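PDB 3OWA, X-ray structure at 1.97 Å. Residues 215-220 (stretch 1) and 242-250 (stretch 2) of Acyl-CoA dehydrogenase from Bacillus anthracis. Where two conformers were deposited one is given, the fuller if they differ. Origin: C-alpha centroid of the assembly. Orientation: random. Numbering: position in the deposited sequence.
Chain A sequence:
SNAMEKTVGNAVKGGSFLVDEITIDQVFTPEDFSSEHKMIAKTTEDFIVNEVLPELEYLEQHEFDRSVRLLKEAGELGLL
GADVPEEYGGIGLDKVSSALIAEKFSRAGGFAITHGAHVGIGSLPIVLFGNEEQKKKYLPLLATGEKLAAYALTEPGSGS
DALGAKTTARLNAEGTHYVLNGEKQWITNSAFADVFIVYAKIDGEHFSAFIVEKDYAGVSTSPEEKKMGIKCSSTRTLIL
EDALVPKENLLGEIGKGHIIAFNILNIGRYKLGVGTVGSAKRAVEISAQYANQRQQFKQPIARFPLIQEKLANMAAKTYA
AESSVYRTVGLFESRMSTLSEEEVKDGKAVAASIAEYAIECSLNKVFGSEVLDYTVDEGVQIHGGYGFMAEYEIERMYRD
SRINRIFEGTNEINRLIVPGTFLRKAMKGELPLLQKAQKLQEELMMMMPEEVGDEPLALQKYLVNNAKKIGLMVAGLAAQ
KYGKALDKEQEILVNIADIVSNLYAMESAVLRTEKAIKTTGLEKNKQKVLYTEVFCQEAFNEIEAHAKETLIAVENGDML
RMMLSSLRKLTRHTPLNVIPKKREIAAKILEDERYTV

Stretch 1, residues 215-220: DYAGVS
Stretch 2 (242-250) DALVPKENL

A tight turn can dock against an extended strand with a single backbone hydrogen bond, provided that one carbonyl is well placed and one large side chain extends the contact along the strand. The contact between residues 215-220 and 242-250 of this acyl-CoA dehydrogenase illustrates the principle, burying 339 Å² with both sides summed. Stretch 1 forms a type II beta turn from Tyr216 to Val219: Ala217 sits at phi/psi -57/140 and Gly218 at 86/10, and a weak hydrogen bond of 3.5 Å from Val219 N to Tyr216 O closes the turn. Val219 and Ser220 then begin a strand.

Stretch 2 opens at Asp242, where the chain turns a corner with phi/psi of 49/46. Its CA-to-CB bond points sideways and the end of the side chain (chi1 -72°, m) leads away from the turn, whereas its backbone lies close to Gly218. The register is set next, with the CA atoms of Gly218 and Ala243 4.0 Å apart. A CB modelled ideally on Gly218 would lie 2.7 Å from Asp242 O and 2.8 Å from Ala243 N, both clashes, and the positive phi independently favours glycine.

Ala243 (-65/133) leads into the extended run. Ala243 CA makes a CA-H...O contact of 3.1 Å with Ala217 O, and Ala243 CB packs 3.8 Å from Val219 CG2, the valine having chi1 t. The same Ala217 carbonyl accepts the one cross-stretch hydrogen bond, from Leu244 N at 3.0 Å with an N-H...O angle of 149°, so a single oxygen serves two successive residues. Leu244 (-106/116; chi1 m, chi2 t) also brings its CG to 4.4 Å from Ala217 CB.

From here the partner is Tyr216, whose CA-to-CB bond points toward stretch 2. With phi/psi -67/148, chi1 -71° (m) and chi2 -16°, it reaches along the strand: Tyr216 CD2 lies 3.4 Å from Leu244 O, and Tyr216 CE2 lies 4.3 Å from Val245 CG1. Val245 (-121/121) has chi1 t. Pro246 (-53/141, C-gamma exo) makes the closer apolar contact, its CD 3.4 Å from Tyr216 CE2.

The strand gives way to a 3-10 segment at Lys247 (-51/-36) and Glu248 (-76/-5), neither of which touches stretch 1. A 2.8 Å hydrogen bond from Asn249 N to Pro246 O spans this segment. Asn249 (-88/-1; chi1 -81°, m; chi2 41°) directs its CA-to-CB bond toward stretch 1 and places ND2 3.0 Å from Tyr216 OH, at the ring edge. Leu250 (-56/129; chi1 t, chi2 p) ends the stretch, out of reach of the turn.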

ATOM      1  N   ASP A 215     -16.435 -29.416 -22.461  1.00 30.95           N
ATOM      2  CA  ASP A 215     -16.566 -30.788 -22.964  1.00 32.50           C
ATOM      3  C   ASP A 215     -16.128 -31.036 -24.421  1.00 31.01           C
ATOM      4  O   ASP A 215     -16.089 -32.197 -24.859  1.00 31.03           O
ATOM      5  CB  ASP A 215     -18.003 -31.283 -22.726  1.00 34.08           C
ATOM      6  CG  ASP A 215     -18.251 -31.639 -21.260  1.00 39.60           C
ATOM      7  OD1 ASP A 215     -19.433 -31.720 -20.859  1.00 44.42           O
ATOM      8  OD2 ASP A 215     -17.256 -31.830 -20.500  1.00 46.69           O
ATOM      9  N   TYR A 216     -15.710 -29.990 -25.138  1.00 28.29           N
ATOM     10  CA  TYR A 216     -15.194 -30.199 -26.508  1.00 28.01           C
ATOM     11  C   TYR A 216     -13.885 -30.996 -26.430  1.00 27.19           C
ATOM     12  O   TYR A 216     -13.140 -30.894 -25.452  1.00 25.79           O
ATOM     13  CB  TYR A 216     -14.921 -28.862 -27.237  1.00 28.08           C
ATOM     14  CG  TYR A 216     -16.181 -28.079 -27.646  1.00 29.11           C
ATOM     15  CD1 TYR A 216     -17.431 -28.695 -27.667  1.00 31.30           C
ATOM     16  CD2 TYR A 216     -16.093 -26.734 -28.071  1.00 26.29           C
ATOM     17  CE1 TYR A 216     -18.591 -28.004 -28.074  1.00 33.90           C
ATOM     18  CE2 TYR A 216     -17.249 -26.025 -28.472  1.00 29.80           C
ATOM     19  CZ  TYR A 216     -18.496 -26.662 -28.440  1.00 33.29           C
ATOM     20  OH  TYR A 216     -19.646 -25.999 -28.841  1.00 37.77           O
ATOM     21  N   ALA A 217     -13.643 -31.797 -27.446  1.00 25.40           N
ATOM     22  CA  ALA A 217     -12.413 -32.575 -27.532  1.00 26.70           C
ATOM     23  C   ALA A 217     -11.215 -31.635 -27.464  1.00 27.89           C
ATOM     24  O   ALA A 217     -11.267 -30.543 -28.048  1.00 29.71           O
ATOM     25  CB  ALA A 217     -12.383 -33.351 -28.857  1.00 24.48           C
ATOM     26  N   GLY A 218     -10.172 -32.056 -26.733  1.00 29.00           N
ATOM     27  CA  GLY A 218      -8.862 -31.392 -26.718  1.00 27.49           C
ATOM     28  C   GLY A 218      -8.803 -30.245 -25.712  1.00 27.18           C
ATOM     29  O   GLY A 218      -7.878 -29.440 -25.760  1.00 27.81           O
ATOM     30  N   VAL A 219      -9.812 -30.117 -24.845  1.00 27.03           N
ATOM     31  CA  VAL A 219      -9.849 -29.043 -23.839  1.00 25.38           C
ATOM     32  C   VAL A 219      -9.526 -29.587 -22.447  1.00 26.57           C
ATOM     33  O   VAL A 219     -10.136 -30.585 -22.007  1.00 26.63           O
ATOM     34  CB  VAL A 219     -11.228 -28.342 -23.776  1.00 26.22           C
ATOM     35  CG1 VAL A 219     -11.219 -27.214 -22.741  1.00 25.75           C
ATOM     36  CG2 VAL A 219     -11.581 -27.747 -25.154  1.00 28.93           C
ATOM     37  N   SER A 220      -8.583 -28.947 -21.743  1.00 26.44           N
ATOM     38  CA  SER A 220      -8.278 -29.341 -20.339  1.00 26.26           C
ATOM     39  C   SER A 220      -7.756 -28.172 -19.559  1.00 25.38           C
ATOM     40  O   SER A 220      -7.626 -27.044 -20.094  1.00 23.69           O
ATOM     41  CB  SER A 220      -7.246 -30.514 -20.281  1.00 26.89           C
ATOM     42  OG  SER A 220      -6.053 -30.140 -20.907  1.00 28.18           O
ATOM     43  N   ASP A 242      -5.385 -29.341 -29.991  1.00 32.59           N
ATOM     44  CA  ASP A 242      -6.339 -29.641 -31.058  1.00 32.66           C
ATOM     45  C   ASP A 242      -7.789 -29.613 -30.513  1.00 32.11           C
ATOM     46  O   ASP A 242      -8.571 -30.537 -30.770  1.00 32.31           O
ATOM     47  CB  ASP A 242      -6.022 -31.000 -31.681  1.00 33.69           C
ATOM     48  CG  ASP A 242      -4.762 -30.981 -32.551  1.00 38.01           C
ATOM     49  OD1 ASP A 242      -4.213 -32.076 -32.769  1.00 43.28           O
ATOM     50  OD2 ASP A 242      -4.328 -29.917 -33.042  1.00 38.17           O
ATOM     51  N   ALA A 243      -8.114 -28.574 -29.740  1.00 30.47           N
ATOM     52  CA  ALA A 243      -9.470 -28.367 -29.225  1.00 31.01           C
ATOM     53  C   ALA A 243     -10.389 -28.111 -30.424  1.00 31.63           C
ATOM     54  O   ALA A 243     -10.044 -27.311 -31.314  1.00 32.27           O
ATOM     55  CB  ALA A 243      -9.502 -27.180 -28.247  1.00 28.72           C
ATOM     56  N   LEU A 244     -11.532 -28.795 -30.458  1.00 31.94           N
ATOM     57  CA  LEU A 244     -12.407 -28.782 -31.651  1.00 33.76           C
ATOM     58  C   LEU A 244     -13.602 -27.943 -31.370  1.00 32.86           C
ATOM     59  O   LEU A 244     -14.380 -28.271 -30.514  1.00 34.27           O
ATOM     60  CB  LEU A 244     -12.913 -30.186 -32.020  1.00 34.52           C
ATOM     61  CG  LEU A 244     -11.928 -31.173 -32.612  1.00 37.95           C
ATOM     62  CD1 LEU A 244     -12.684 -32.394 -33.171  1.00 40.22           C
ATOM     63  CD2 LEU A 244     -11.095 -30.518 -33.709  1.00 39.10           C
ATOM     64  N   VAL A 245     -13.736 -26.858 -32.098  1.00 33.64           N
ATOM     65  CA  VAL A 245     -14.785 -25.886 -31.843  1.00 33.57           C
ATOM     66  C   VAL A 245     -15.652 -25.750 -33.099  1.00 34.12           C
ATOM     67  O   VAL A 245     -15.135 -25.405 -34.145  1.00 35.28           O
ATOM     68  CB  VAL A 245     -14.165 -24.513 -31.541  1.00 33.79           C
ATOM     69  CG1 VAL A 245     -15.288 -23.477 -31.283  1.00 33.12           C
ATOM     70  CG2 VAL A 245     -13.133 -24.607 -30.342  1.00 32.30           C
ATOM     71  N   PRO A 246     -16.963 -26.013 -33.000  1.00 34.17           N
ATOM     72  CA  PRO A 246     -17.815 -25.885 -34.194  1.00 35.83           C
ATOM     73  C   PRO A 246     -17.665 -24.524 -34.839  1.00 36.01           C
ATOM     74  O   PRO A 246     -17.563 -23.521 -34.142  1.00 35.25           O
ATOM     75  CB  PRO A 246     -19.226 -26.017 -33.626  1.00 36.18           C
ATOM     76  CG  PRO A 246     -19.055 -26.906 -32.454  1.00 35.61           C
ATOM     77  CD  PRO A 246     -17.737 -26.469 -31.840  1.00 34.10           C
ATOM     78  N   LYS A 247     -17.665 -24.508 -36.166  0.53 36.81           N
ATOM     79  CA  LYS A 247     -17.515 -23.290 -36.954  0.53 37.88           C
ATOM     80  C   LYS A 247     -18.505 -22.200 -36.509  0.53 37.72           C
ATOM     81  O   LYS A 247     -18.179 -21.026 -36.504  0.53 37.74           O
ATOM     82  CB  LYS A 247     -17.716 -23.662 -38.440  0.53 39.14           C
ATOM     83  CG  LYS A 247     -17.554 -22.554 -39.408  0.53 42.45           C
ATOM     84  CD  LYS A 247     -17.963 -23.007 -40.809  0.53 45.54           C
ATOM     85  CE  LYS A 247     -19.460 -23.248 -40.924  0.53 45.85           C
ATOM     86  NZ  LYS A 247     -19.803 -23.306 -42.362  0.53 50.55           N
ATOM     87  N   GLU A 248     -19.713 -22.606 -36.132  1.00 37.96           N
ATOM     88  CA  GLU A 248     -20.764 -21.684 -35.733  1.00 39.55           C
ATOM     89  C   GLU A 248     -20.559 -21.092 -34.316  1.00 38.84           C
ATOM     90  O   GLU A 248     -21.337 -20.219 -33.877  1.00 39.01           O
ATOM     91  CB  GLU A 248     -22.139 -22.372 -35.821  1.00 40.86           C
ATOM     92  CG  GLU A 248     -22.328 -23.574 -34.874  1.00 44.57           C
ATOM     93  CD  GLU A 248     -22.040 -24.961 -35.521  1.00 51.97           C
ATOM     94  OE1 GLU A 248     -21.320 -25.049 -36.576  1.00 50.52           O
ATOM     95  OE2 GLU A 248     -22.533 -25.969 -34.927  1.00 51.81           O
ATOM     96  N   ASN A 249     -19.528 -21.566 -33.612  1.00 37.12           N
ATOM     97  CA  ASN A 249     -19.157 -20.983 -32.326  1.00 36.12           C
ATOM     98  C   ASN A 249     -18.204 -19.821 -32.423  1.00 35.96           C
ATOM     99  O   ASN A 249     -17.849 -19.230 -31.391  1.00 35.36           O
ATOM    100  CB  ASN A 249     -18.635 -22.049 -31.377  1.00 35.14           C
ATOM    101  CG  ASN A 249     -19.743 -22.791 -30.720  1.00 38.75           C
ATOM    102  OD1 ASN A 249     -20.737 -23.114 -31.361  1.00 43.83           O
ATOM    103  ND2 ASN A 249     -19.600 -23.074 -29.440  1.00 38.28           N
ATOM    104  N   LEU A 250     -17.786 -19.466 -33.639  1.00 35.61           N
ATOM    105  CA  LEU A 250     -17.097 -18.192 -33.833  1.00 36.58           C
ATOM    106  C   LEU A 250     -17.982 -17.033 -33.312  1.00 36.47           C
ATOM    107  O   LEU A 250     -19.176 -16.954 -33.641  1.00 37.29           O
ATOM    108  CB  LEU A 250     -16.745 -17.974 -35.296  1.00 37.67           C
ATOM    109  CG  LEU A 250     -16.130 -16.596 -35.595  1.00 41.22           C
ATOM    110  CD1 LEU A 250     -14.648 -16.598 -35.282  1.00 43.39           C
ATOM    111  CD2 LEU A 250     -16.370 -16.229 -37.053  1.00 44.58           C
TER